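Local coordinates for dual specificity phosphatase 28 (Homo sapiens, PDB 5Y15), which dephosphorylates a synthetic aryl phosphate in vitro but, for a dual-specificity phosphatase, shows almost no activity on phosphotyrosine and even less on phosphothreonine, at residues 44-49 and 117-122; 68-73 and 108-113; 145-150 and 170-175. The protein carries 2 engineered substitutions. One frame throughout, in Å; residues are numbered along the deposited sequence.

Contact 1: 44-49 and 117-122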
ATOM      1  N   ALA A  44       3.092   8.387  17.085  1.00 34.35           N
ATOM      2  CA  ALA A  44       3.076   7.219  17.944  1.00 33.78           C
ATOM      3  C   ALA A  44       4.201   6.321  17.465  1.00 41.62           C
ATOM      4  O   ALA A  44       4.792   6.575  16.405  1.00 36.04           O
ATOM      5  CB  ALA A  44       1.713   6.511  17.870  1.00 39.48           C
ATOM      6  N   PRO A  45       4.518   5.261  18.197  1.00 41.47           N
ATOM      7  CA  PRO A  45       5.624   4.396  17.769  1.00 40.59           C
ATOM      8  C   PRO A  45       5.458   3.913  16.337  1.00 38.83           C
ATOM      9  O   PRO A  45       4.368   3.522  15.915  1.00 43.69           O
ATOM     10  CB  PRO A  45       5.557   3.237  18.772  1.00 40.15           C
ATOM     11  CG  PRO A  45       5.028   3.900  19.997  1.00 37.74           C
ATOM     12  CD  PRO A  45       3.969   4.808  19.492  1.00 49.54           C
ATOM     13  N   SER A  46       6.539   4.024  15.573  1.00 39.58           N
ATOM     14  CA  SER A  46       6.632   3.556  14.197  1.00 42.08           C
ATOM     15  C   SER A  46       5.660   4.268  13.244  1.00 37.99           C
ATOM     16  O   SER A  46       5.450   3.809  12.121  1.00 45.36           O
ATOM     17  CB  SER A  46       6.436   2.038  14.143  1.00 33.81           C
ATOM     18  OG  SER A  46       7.623   1.373  14.559  1.00 43.32           O
ATOM     19  N   LEU A  47       5.127   5.420  13.642  1.00 35.81           N
ATOM     20  CA  LEU A  47       4.098   6.131  12.892  1.00 34.13           C
ATOM     21  C   LEU A  47       4.397   7.625  12.859  1.00 38.50           C
ATOM     22  O   LEU A  47       4.376   8.278  13.906  1.00 37.60           O
ATOM     23  CB  LEU A  47       2.731   5.893  13.537  1.00 30.84           C
ATOM     24  CG  LEU A  47       1.598   6.711  12.941  1.00 43.10           C
ATOM     25  CD1 LEU A  47       1.262   6.152  11.538  1.00 30.21           C
ATOM     26  CD2 LEU A  47       0.389   6.728  13.894  1.00 33.19           C
ATOM     27  N   PHE A  48       4.645   8.173  11.661  1.00 37.10           N
ATOM     28  CA  PHE A  48       4.904   9.598  11.465  1.00 40.62           C
ATOM     29  C   PHE A  48       3.914  10.211  10.481  1.00 40.01           C
ATOM     30  O   PHE A  48       3.528   9.581   9.497  1.00 34.07           O
ATOM     31  CB  PHE A  48       6.305   9.857  10.920  1.00 39.10           C
ATOM     32  CG  PHE A  48       7.392   9.306  11.774  1.00 47.78           C
ATOM     33  CD1 PHE A  48       7.766   7.973  11.664  1.00 41.15           C
ATOM     34  CD2 PHE A  48       8.032  10.112  12.706  1.00 48.55           C
ATOM     35  CE1 PHE A  48       8.777   7.458  12.448  1.00 45.55           C
ATOM     36  CE2 PHE A  48       9.049   9.601  13.502  1.00 44.34           C
ATOM     37  CZ  PHE A  48       9.421   8.270  13.372  1.00 38.91           C
ATOM     38  N   LEU A  49       3.570  11.471  10.728  1.00 30.63           N
ATOM     39  CA  LEU A  49       2.689  12.263   9.896  1.00 38.01           C
ATOM     40  C   LEU A  49       3.514  13.384   9.269  1.00 50.66           C
ATOM     41  O   LEU A  49       4.461  13.884   9.883  1.00 41.66           O
ATOM     42  CB  LEU A  49       1.544  12.849  10.732  1.00 28.66           C
ATOM     43  CG  LEU A  49       0.465  13.681  10.041  1.00 31.82           C
ATOM     44  CD1 LEU A  49      -0.777  13.620  10.854  1.00 40.41           C
ATOM     45  CD2 LEU A  49       0.862  15.139   9.812  1.00 37.67           C
ATOM     46  N   GLY A 117       9.115  -4.453  11.376  1.00 42.62           N
ATOM     47  CA  GLY A 117      10.172  -3.738  12.057  1.00 45.56           C
ATOM     48  C   GLY A 117      10.503  -2.374  11.506  1.00 54.33           C
ATOM     49  O   GLY A 117      11.508  -1.782  11.928  1.00 37.98           O
ATOM     50  N   GLY A 118       9.680  -1.846  10.603  1.00 45.30           N
ATOM     51  CA  GLY A 118       9.879  -0.544  10.032  1.00 40.60           C
ATOM     52  C   GLY A 118       8.905   0.464  10.595  1.00 44.22           C
ATOM     53  O   GLY A 118       8.274   0.251  11.637  1.00 41.98           O
ATOM     54  N   ALA A 119       8.770   1.572   9.881  1.00 40.57           N
ATOM     55  CA  ALA A 119       7.903   2.657  10.299  1.00 41.89           C
ATOM     56  C   ALA A 119       7.174   3.195   9.083  1.00 41.95           C
ATOM     57  O   ALA A 119       7.621   3.039   7.951  1.00 42.46           O
ATOM     58  CB  ALA A 119       8.707   3.780  10.966  1.00 38.12           C
ATOM     59  N   CYS A 120       6.059   3.863   9.321  1.00 46.77           N
ATOM     60  CA  CYS A 120       5.276   4.422   8.237  1.00 40.98           C
ATOM     61  C   CYS A 120       5.320   5.927   8.328  1.00 44.59           C
ATOM     62  O   CYS A 120       5.308   6.502   9.419  1.00 39.97           O
ATOM     63  CB  CYS A 120       3.802   4.012   8.279  1.00 43.94           C
ATOM     64  SG  CYS A 120       3.494   2.260   8.300  1.00 46.29           S
ATOM     65  N   LEU A 121       5.323   6.554   7.157  1.00 39.31           N
ATOM     66  CA  LEU A 121       5.124   7.984   7.041  1.00 35.11           C
ATOM     67  C   LEU A 121       3.813   8.151   6.292  1.00 32.98           C
ATOM     68  O   LEU A 121       3.657   7.617   5.191  1.00 38.29           O
ATOM     69  CB  LEU A 121       6.280   8.652   6.287  1.00 33.04           C
ATOM     70  CG  LEU A 121       5.860   9.977   5.672  1.00 42.36           C
ATOM     71  CD1 LEU A 121       5.703  11.016   6.778  1.00 38.97           C
ATOM     72  CD2 LEU A 121       6.799  10.451   4.539  1.00 51.76           C
ATOM     73  N   VAL A 122       2.857   8.826   6.911  1.00 29.48           N
ATOM     74  CA  VAL A 122       1.588   9.180   6.289  1.00 26.81           C
ATOM     75  C   VAL A 122       1.677  10.666   5.998  1.00 36.85           C
ATOM     76  O   VAL A 122       1.936  11.457   6.912  1.00 32.56           O
ATOM     77  CB  VAL A 122       0.392   8.894   7.211  1.00 29.62           C
ATOM     78  CG1 VAL A 122      -0.904   9.267   6.549  1.00 26.96           C
ATOM     79  CG2 VAL A 122       0.351   7.422   7.642  1.00 30.23           C
TER
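Two neighbouring parallel strands of the central sheet, 47-50 and 119-123, are joined here by S46 to L49 and G118 to V122. The backbone bonds run in the parallel pattern, with C120 both donating and accepting: its N binds S46 O at 2.9 Å, and its carbonyl O takes F48 N at 2.9 Å, the donor lying nearly on the line of the C=O bond. V122 N closes the series on F48 O at 2.8 Å. Just before the strand, S46, third residue of the type II turn from A44 to L47, has a positive phi, and its OG, placed beside its own backbone N (chi1 -77°), donates to G118 O at 3.2 Å. In this mixed sheet of the protein tyrosine phosphatase fold, strand 119-123 leads straight into S124, an engineered residue at the position of the inferred catalytic cysteine, the one that forms the phosphocysteine intermediate. The two faces differ. On one, L47 CD1 meets V122 CG2 obliquely at 4.2 Å, both side chains also packing on M110 of helix 100-115, with L47 on L139 of helix 130-142. On the other, the F48 ring turns its edge to the partner strand, CE1 lying 4.0 Å from A119 CB and C120 O also near the ring plane, while L121 CD1 approaches F48 CB at 4.3 Å.

Contact 2: 68-73 and 108-113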
ATOM      1  N   LEU A  68       7.625   2.529   4.659  1.00 30.98           N
ATOM      2  CA  LEU A  68       6.429   2.682   3.844  1.00 38.21           C
ATOM      3  C   LEU A  68       5.976   4.124   3.928  1.00 36.79           C
ATOM      4  O   LEU A  68       5.829   4.648   5.033  1.00 38.12           O
ATOM      5  CB  LEU A  68       5.301   1.756   4.318  1.00 33.71           C
ATOM      6  CG  LEU A  68       3.929   1.947   3.665  1.00 40.51           C
ATOM      7  CD1 LEU A  68       3.943   1.396   2.258  1.00 36.61           C
ATOM      8  CD2 LEU A  68       2.797   1.316   4.479  1.00 27.29           C
ATOM      9  N   CYS A  69       5.779   4.760   2.772  1.00 35.99           N
ATOM     10  CA  CYS A  69       5.197   6.097   2.686  1.00 34.98           C
ATOM     11  C   CYS A  69       3.761   5.971   2.205  1.00 30.17           C
ATOM     12  O   CYS A  69       3.505   5.349   1.169  1.00 41.79           O
ATOM     13  CB  CYS A  69       5.986   6.991   1.714  1.00 37.82           C
ATOM     14  SG  CYS A  69       7.678   7.281   2.259  1.00 49.59           S
ATOM     15  N   VAL A  70       2.837   6.589   2.922  1.00 30.34           N
ATOM     16  CA  VAL A  70       1.435   6.594   2.535  1.00 29.46           C
ATOM     17  C   VAL A  70       1.137   7.998   2.052  1.00 34.12           C
ATOM     18  O   VAL A  70       1.048   8.932   2.861  1.00 28.00           O
ATOM     19  CB  VAL A  70       0.501   6.192   3.685  1.00 31.35           C
ATOM     20  CG1 VAL A  70      -0.966   6.161   3.197  1.00 20.72           C
ATOM     21  CG2 VAL A  70       0.915   4.831   4.287  1.00 26.28           C
ATOM     22  N   ASN A  71       0.958   8.133   0.741  1.00 29.83           N
ATOM     23  CA  ASN A  71       0.734   9.415   0.069  1.00 26.61           C
ATOM     24  C   ASN A  71      -0.770   9.531  -0.082  1.00 28.71           C
ATOM     25  O   ASN A  71      -1.358   8.888  -0.948  1.00 39.26           O
ATOM     26  CB  ASN A  71       1.468   9.407  -1.274  1.00 34.93           C
ATOM     27  CG  ASN A  71       1.353  10.725  -2.073  1.00 36.61           C
ATOM     28  OD1 ASN A  71       0.548  11.615  -1.784  1.00 36.73           O
ATOM     29  ND2 ASN A  71       2.158  10.817  -3.117  1.00 38.05           N
ATOM     30  N   VAL A  72      -1.410  10.307   0.788  1.00 26.35           N
ATOM     31  CA  VAL A  72      -2.880  10.443   0.753  1.00 24.94           C
ATOM     32  C   VAL A  72      -3.187  11.663  -0.103  1.00 37.68           C
ATOM     33  O   VAL A  72      -3.469  12.768   0.381  1.00 27.67           O
ATOM     34  CB  VAL A  72      -3.477  10.542   2.161  1.00 28.13           C
ATOM     35  CG1 VAL A  72      -4.977  10.209   2.125  1.00 24.78           C
ATOM     36  CG2 VAL A  72      -2.710   9.628   3.150  1.00 22.75           C
ATOM     37  N   SER A  73      -3.198  11.460  -1.422  1.00 32.57           N
ATOM     38  CA  SER A  73      -3.526  12.540  -2.346  1.00 31.80           C
ATOM     39  C   SER A  73      -3.611  11.985  -3.751  1.00 31.37           C
ATOM     40  O   SER A  73      -3.096  10.908  -4.047  1.00 35.37           O
ATOM     41  CB  SER A  73      -2.480  13.650  -2.336  1.00 25.48           C
ATOM     42  OG  SER A  73      -1.358  13.189  -3.050  1.00 25.31           O
ATOM     43  N   ALA A 108      -4.000  -1.861   6.823  1.00 26.25           N
ATOM     44  CA  ALA A 108      -3.327  -3.158   6.865  1.00 28.93           C
ATOM     45  C   ALA A 108      -1.931  -3.087   6.268  1.00 34.89           C
ATOM     46  O   ALA A 108      -1.006  -3.731   6.764  1.00 35.96           O
ATOM     47  CB  ALA A 108      -4.160  -4.226   6.166  1.00 29.67           C
ATOM     48  N   ALA A 109      -1.739  -2.311   5.204  1.00 32.67           N
ATOM     49  CA  ALA A 109      -0.384  -2.151   4.689  1.00 28.28           C
ATOM     50  C   ALA A 109       0.507  -1.487   5.725  1.00 29.60           C
ATOM     51  O   ALA A 109       1.681  -1.864   5.894  1.00 31.96           O
ATOM     52  CB  ALA A 109      -0.393  -1.334   3.384  1.00 34.84           C
ATOM     53  N   MET A 110      -0.026  -0.470   6.409  1.00 23.22           N
ATOM     54  CA  MET A 110       0.764   0.208   7.432  1.00 29.00           C
ATOM     55  C   MET A 110       1.150  -0.760   8.550  1.00 33.51           C
ATOM     56  O   MET A 110       2.320  -0.808   8.976  1.00 27.50           O
ATOM     57  CB  MET A 110      -0.018   1.408   7.975  1.00 27.47           C
ATOM     58  CG  MET A 110      -0.196   2.568   6.938  1.00 27.85           C
ATOM     59  SD  MET A 110      -1.444   3.739   7.537  1.00 30.33           S
ATOM     60  CE  MET A 110      -0.539   4.402   8.929  1.00 25.87           C
ATOM     61  N   GLU A 111       0.175  -1.558   9.020  1.00 30.36           N
ATOM     62  CA  GLU A 111       0.443  -2.506  10.105  1.00 29.69           C
ATOM     63  C   GLU A 111       1.478  -3.533   9.687  1.00 36.87           C
ATOM     64  O   GLU A 111       2.379  -3.858  10.461  1.00 37.00           O
ATOM     65  CB  GLU A 111      -0.845  -3.202  10.546  1.00 31.25           C
ATOM     66  CG  GLU A 111      -0.641  -4.281  11.595  1.00 39.81           C
ATOM     67  CD  GLU A 111      -0.264  -3.724  12.973  1.00 44.76           C
ATOM     68  OE1 GLU A 111      -0.138  -2.485  13.130  1.00 41.76           O
ATOM     69  OE2 GLU A 111      -0.101  -4.532  13.915  1.00 55.53           O
ATOM     70  N   ALA A 112       1.387  -4.034   8.451  1.00 39.03           N
ATOM     71  CA  ALA A 112       2.395  -4.980   7.989  1.00 36.12           C
ATOM     72  C   ALA A 112       3.779  -4.354   8.004  1.00 43.95           C
ATOM     73  O   ALA A 112       4.761  -5.018   8.352  1.00 36.85           O
ATOM     74  CB  ALA A 112       2.057  -5.482   6.586  1.00 40.90           C
ATOM     75  N   ALA A 113       3.892  -3.076   7.625  1.00 46.23           N
ATOM     76  CA  ALA A 113       5.222  -2.469   7.669  1.00 46.42           C
ATOM     77  C   ALA A 113       5.708  -2.340   9.111  1.00 40.21           C
ATOM     78  O   ALA A 113       6.884  -2.579   9.405  1.00 36.26           O
ATOM     79  CB  ALA A 113       5.230  -1.112   6.946  1.00 40.02           C
TER
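A single leucine methyl does much of the work here: L68 CD2 reaches the helix backbone itself, 3.7 Å from A109 O and 3.8 Å from M110 CA. The contact belongs to the alpha/beta layering of the protein tyrosine phosphatase fold, in which helix 100-115 packs on the central sheet and runs nearly antiparallel to strand 66-71, at 161° between the directions of the short segments, whose axes come within 9.4 Å. Small residues face the strand: A109 and A113, one turn apart, both direct their CB toward it, and A113 CB rests 3.9 Å from L68 CB. The leucine CG stands anti to the backbone N (chi1 172°), which carries the branch onward from that alanine to the helix backbone, where CD2 also touches M110 CG at 4.1 Å. Two residues along the strand, V70 presents its CG2 methyl to the same methionine, and the two side chains cross at about a right angle. The side chains that meet are apolar and buried. Around them, M110 also packs on C120 and V122 of the adjoining strand and on Y138 of helix 130-142. A109 and L68 extend the packing to the second subunit of the assembly, meeting A109 and L87 of that subunit, respectively. Where the valine and the methionine cross, V70 CG2 lies 3.7 Å from M110 CG, with M110 SD farther off at 4.2 Å.

Contact 3: 145-150 and 170-175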
ATOM      1  N   LEU A 145      -7.453   1.936  19.634  1.00 29.74           N
ATOM      2  CA  LEU A 145      -7.879   3.156  20.294  1.00 37.82           C
ATOM      3  C   LEU A 145      -9.268   3.575  19.850  1.00 34.69           C
ATOM      4  O   LEU A 145      -9.716   3.285  18.745  1.00 34.70           O
ATOM      5  CB  LEU A 145      -6.913   4.318  20.050  1.00 30.94           C
ATOM      6  CG  LEU A 145      -5.521   4.327  20.688  1.00 48.44           C
ATOM      7  CD1 LEU A 145      -4.593   3.463  19.937  1.00 47.46           C
ATOM      8  CD2 LEU A 145      -4.959   5.735  20.720  1.00 34.22           C
ATOM      9  N   SER A 146      -9.943   4.299  20.730  1.00 38.93           N
ATOM     10  CA  SER A 146     -11.186   4.909  20.313  1.00 41.36           C
ATOM     11  C   SER A 146     -10.876   6.080  19.392  1.00 33.82           C
ATOM     12  O   SER A 146      -9.736   6.521  19.278  1.00 35.12           O
ATOM     13  CB  SER A 146     -11.989   5.362  21.531  1.00 36.42           C
ATOM     14  OG  SER A 146     -11.309   6.398  22.222  1.00 40.81           O
ATOM     15  N   LEU A 147     -11.906   6.567  18.704  1.00 34.69           N
ATOM     16  CA  LEU A 147     -11.738   7.744  17.865  1.00 33.22           C
ATOM     17  C   LEU A 147     -11.250   8.941  18.681  1.00 39.73           C
ATOM     18  O   LEU A 147     -10.369   9.697  18.237  1.00 33.71           O
ATOM     19  CB  LEU A 147     -13.059   8.063  17.169  1.00 35.16           C
ATOM     20  CG  LEU A 147     -13.134   9.350  16.358  1.00 33.10           C
ATOM     21  CD1 LEU A 147     -11.990   9.396  15.382  1.00 31.51           C
ATOM     22  CD2 LEU A 147     -14.473   9.442  15.639  1.00 35.28           C
ATOM     23  N   ALA A 148     -11.804   9.122  19.881  1.00 37.75           N
ATOM     24  CA  ALA A 148     -11.422  10.247  20.738  1.00 40.94           C
ATOM     25  C   ALA A 148      -9.922  10.257  21.016  1.00 37.72           C
ATOM     26  O   ALA A 148      -9.249  11.280  20.837  1.00 42.32           O
ATOM     27  CB  ALA A 148     -12.209  10.193  22.047  1.00 47.87           C
ATOM     28  N   LYS A 149      -9.386   9.137  21.493  1.00 37.80           N
ATOM     29  CA  LYS A 149      -7.978   9.116  21.869  1.00 43.07           C
ATOM     30  C   LYS A 149      -7.046   8.974  20.677  1.00 33.98           C
ATOM     31  O   LYS A 149      -5.912   9.472  20.725  1.00 36.69           O
ATOM     32  CB  LYS A 149      -7.713   8.013  22.895  1.00 44.43           C
ATOM     33  CG  LYS A 149      -7.896   8.498  24.351  1.00 70.63           C
ATOM     34  CD  LYS A 149      -9.296   9.052  24.625  1.00 57.34           C
ATOM     35  CE  LYS A 149      -9.409   9.677  26.011  1.00 57.05           C
ATOM     36  NZ  LYS A 149     -10.780  10.226  26.253  1.00 62.61           N
ATOM     37  N   ALA A 150      -7.467   8.273  19.622  1.00 35.08           N
ATOM     38  CA  ALA A 150      -6.639   8.229  18.427  1.00 38.87           C
ATOM     39  C   ALA A 150      -6.450   9.633  17.884  1.00 32.13           C
ATOM     40  O   ALA A 150      -5.317  10.082  17.643  1.00 34.51           O
ATOM     41  CB  ALA A 150      -7.275   7.330  17.362  1.00 32.52           C
ATOM     42  N   GLN A 170     -16.689  10.155   8.208  1.00 33.08           N
ATOM     43  CA  GLN A 170     -16.276   8.806   7.854  1.00 33.68           C
ATOM     44  C   GLN A 170     -15.504   8.134   8.989  1.00 42.23           C
ATOM     45  O   GLN A 170     -15.628   6.918   9.171  1.00 38.25           O
ATOM     46  CB  GLN A 170     -15.476   8.875   6.568  1.00 37.67           C
ATOM     47  CG  GLN A 170     -16.353   9.254   5.355  1.00 29.02           C
ATOM     48  CD  GLN A 170     -15.522   9.811   4.245  1.00 35.74           C
ATOM     49  OE1 GLN A 170     -14.531   9.200   3.834  1.00 38.91           O
ATOM     50  NE2 GLN A 170     -15.911  10.988   3.741  1.00 36.87           N
ATOM     51  N   LEU A 171     -14.745   8.901   9.787  1.00 35.88           N
ATOM     52  CA  LEU A 171     -14.063   8.330  10.952  1.00 33.00           C
ATOM     53  C   LEU A 171     -15.061   7.880  12.014  1.00 33.19           C
ATOM     54  O   LEU A 171     -14.875   6.840  12.654  1.00 33.61           O
ATOM     55  CB  LEU A 171     -13.096   9.357  11.535  1.00 28.64           C
ATOM     56  CG  LEU A 171     -11.835   9.524  10.689  1.00 28.33           C
ATOM     57  CD1 LEU A 171     -11.069  10.773  11.093  1.00 32.51           C
ATOM     58  CD2 LEU A 171     -10.942   8.309  10.765  1.00 26.44           C
ATOM     59  N   GLN A 172     -16.129   8.654  12.217  1.00 32.04           N
ATOM     60  CA  GLN A 172     -17.149   8.257  13.178  1.00 34.82           C
ATOM     61  C   GLN A 172     -17.813   6.957  12.746  1.00 42.21           C
ATOM     62  O   GLN A 172     -18.005   6.041  13.562  1.00 47.92           O
ATOM     63  CB  GLN A 172     -18.193   9.369  13.280  1.00 37.34           C
ATOM     64  CG  GLN A 172     -17.766  10.573  14.115  1.00 45.24           C
ATOM     65  CD  GLN A 172     -18.845  11.640  14.192  1.00 56.97           C
ATOM     66  OE1 GLN A 172     -19.711  11.726  13.318  1.00 49.87           O
ATOM     67  NE2 GLN A 172     -18.771  12.489  15.212  1.00 51.01           N
ATOM     68  N   LYS A 173     -18.109   6.833  11.449  1.00 47.23           N
ATOM     69  CA  LYS A 173     -18.706   5.603  10.943  1.00 47.64           C
ATOM     70  C   LYS A 173     -17.725   4.441  11.029  1.00 43.41           C
ATOM     71  O   LYS A 173     -18.118   3.309  11.326  1.00 36.90           O
ATOM     72  CB  LYS A 173     -19.165   5.816   9.497  1.00 44.89           C
ATOM     73  CG  LYS A 173     -19.838   4.609   8.844  1.00 60.71           C
ATOM     74  CD  LYS A 173     -21.033   4.113   9.687  1.00 69.34           C
ATOM     75  CE  LYS A 173     -22.328   4.015   8.876  1.00 60.22           C
ATOM     76  NZ  LYS A 173     -22.095   3.479   7.497  1.00 67.69           N
ATOM     77  N   TYR A 174     -16.442   4.703  10.775  1.00 37.40           N
ATOM     78  CA  TYR A 174     -15.427   3.663  10.884  1.00 31.55           C
ATOM     79  C   TYR A 174     -15.329   3.158  12.315  1.00 45.71           C
ATOM     80  O   TYR A 174     -15.164   1.954  12.549  1.00 38.28           O
ATOM     81  CB  TYR A 174     -14.086   4.214  10.432  1.00 28.86           C
ATOM     82  CG  TYR A 174     -12.982   3.208  10.203  1.00 26.70           C
ATOM     83  CD1 TYR A 174     -13.128   2.176   9.286  1.00 33.57           C
ATOM     84  CD2 TYR A 174     -11.766   3.332  10.853  1.00 31.68           C
ATOM     85  CE1 TYR A 174     -12.094   1.283   9.032  1.00 41.15           C
ATOM     86  CE2 TYR A 174     -10.729   2.452  10.604  1.00 37.79           C
ATOM     87  CZ  TYR A 174     -10.902   1.421   9.708  1.00 39.77           C
ATOM     88  OH  TYR A 174      -9.867   0.550   9.461  1.00 35.93           O
ATOM     89  N   GLU A 175     -15.446   4.065  13.288  1.00 38.61           N
ATOM     90  CA  GLU A 175     -15.419   3.636  14.677  1.00 41.29           C
ATOM     91  C   GLU A 175     -16.605   2.739  14.981  1.00 44.48           C
ATOM     92  O   GLU A 175     -16.437   1.631  15.506  1.00 46.76           O
ATOM     93  CB  GLU A 175     -15.405   4.844  15.605  1.00 35.58           C
ATOM     94  CG  GLU A 175     -15.051   4.480  17.059  1.00 34.67           C
ATOM     95  CD  GLU A 175     -15.351   5.601  18.016  1.00 35.64           C
ATOM     96  OE1 GLU A 175     -16.277   6.395  17.743  1.00 41.23           O
ATOM     97  OE2 GLU A 175     -14.626   5.724  19.023  1.00 39.80           O
TER
HETATM   98  O   HOH W   1     -14.707   8.129  20.304  1.00 41.41           O
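Polar contacts centre on one carboxylate oxygen, E175 OE2, which accepts the backbone N-H of L147 at 2.9 Å in a fairly straight bond (165°). The donor comes from well above the carboxylate plane, 56° out of it. A water adds to the grip: it donates to E175 OE2 at 2.7 Å and accepts from A148 N at 3.1 Å, linking the acid to the next amide of the first turn. S146 is the N-cap of helix 147-157, and its OG takes K149 N in a weak capping bond, so three successive amides at this helix start have a side-chain or water partner. Apolar contacts come from L147, whose side chain spreads over helix 165-179. Its CD1 meets L171 CB at 4.0 Å, the chi1 of 174° having swung the branch away from the N-H that E175 holds; the two leucine side chains cross at about a right angle, and L147 CD2 lies 3.8 Å from Q172 CG. L147 also packs on T136 and M140 of helix 130-142, which places this pairing within the helical layer of the phosphatase domain. Because the carboxylate faces the amino end of a helix, the helix dipole would be expected to favour its ionised form and to strengthen the hold of E175 on that end.

How the contacts relate
From the N terminus, contact 1 opens at strand 47-50 and closes on strand 119-123, enclosing nearly seventy residues. Nested inside is contact 2, which joins strand 66-71 to helix 100-115, the helix that immediately precedes strand 119-123. The two touch directly: strands 66-71 and 119-123 are sheet neighbours through probable bonds of L121 N to L68 O and L121 O to V70 N. Contact 3 follows in series, closing a shorter loop between helices 147-157 and 165-179. Its centre is about 19 Å from that of contact 1 and 18 Å from that of contact 2, and it touches neither.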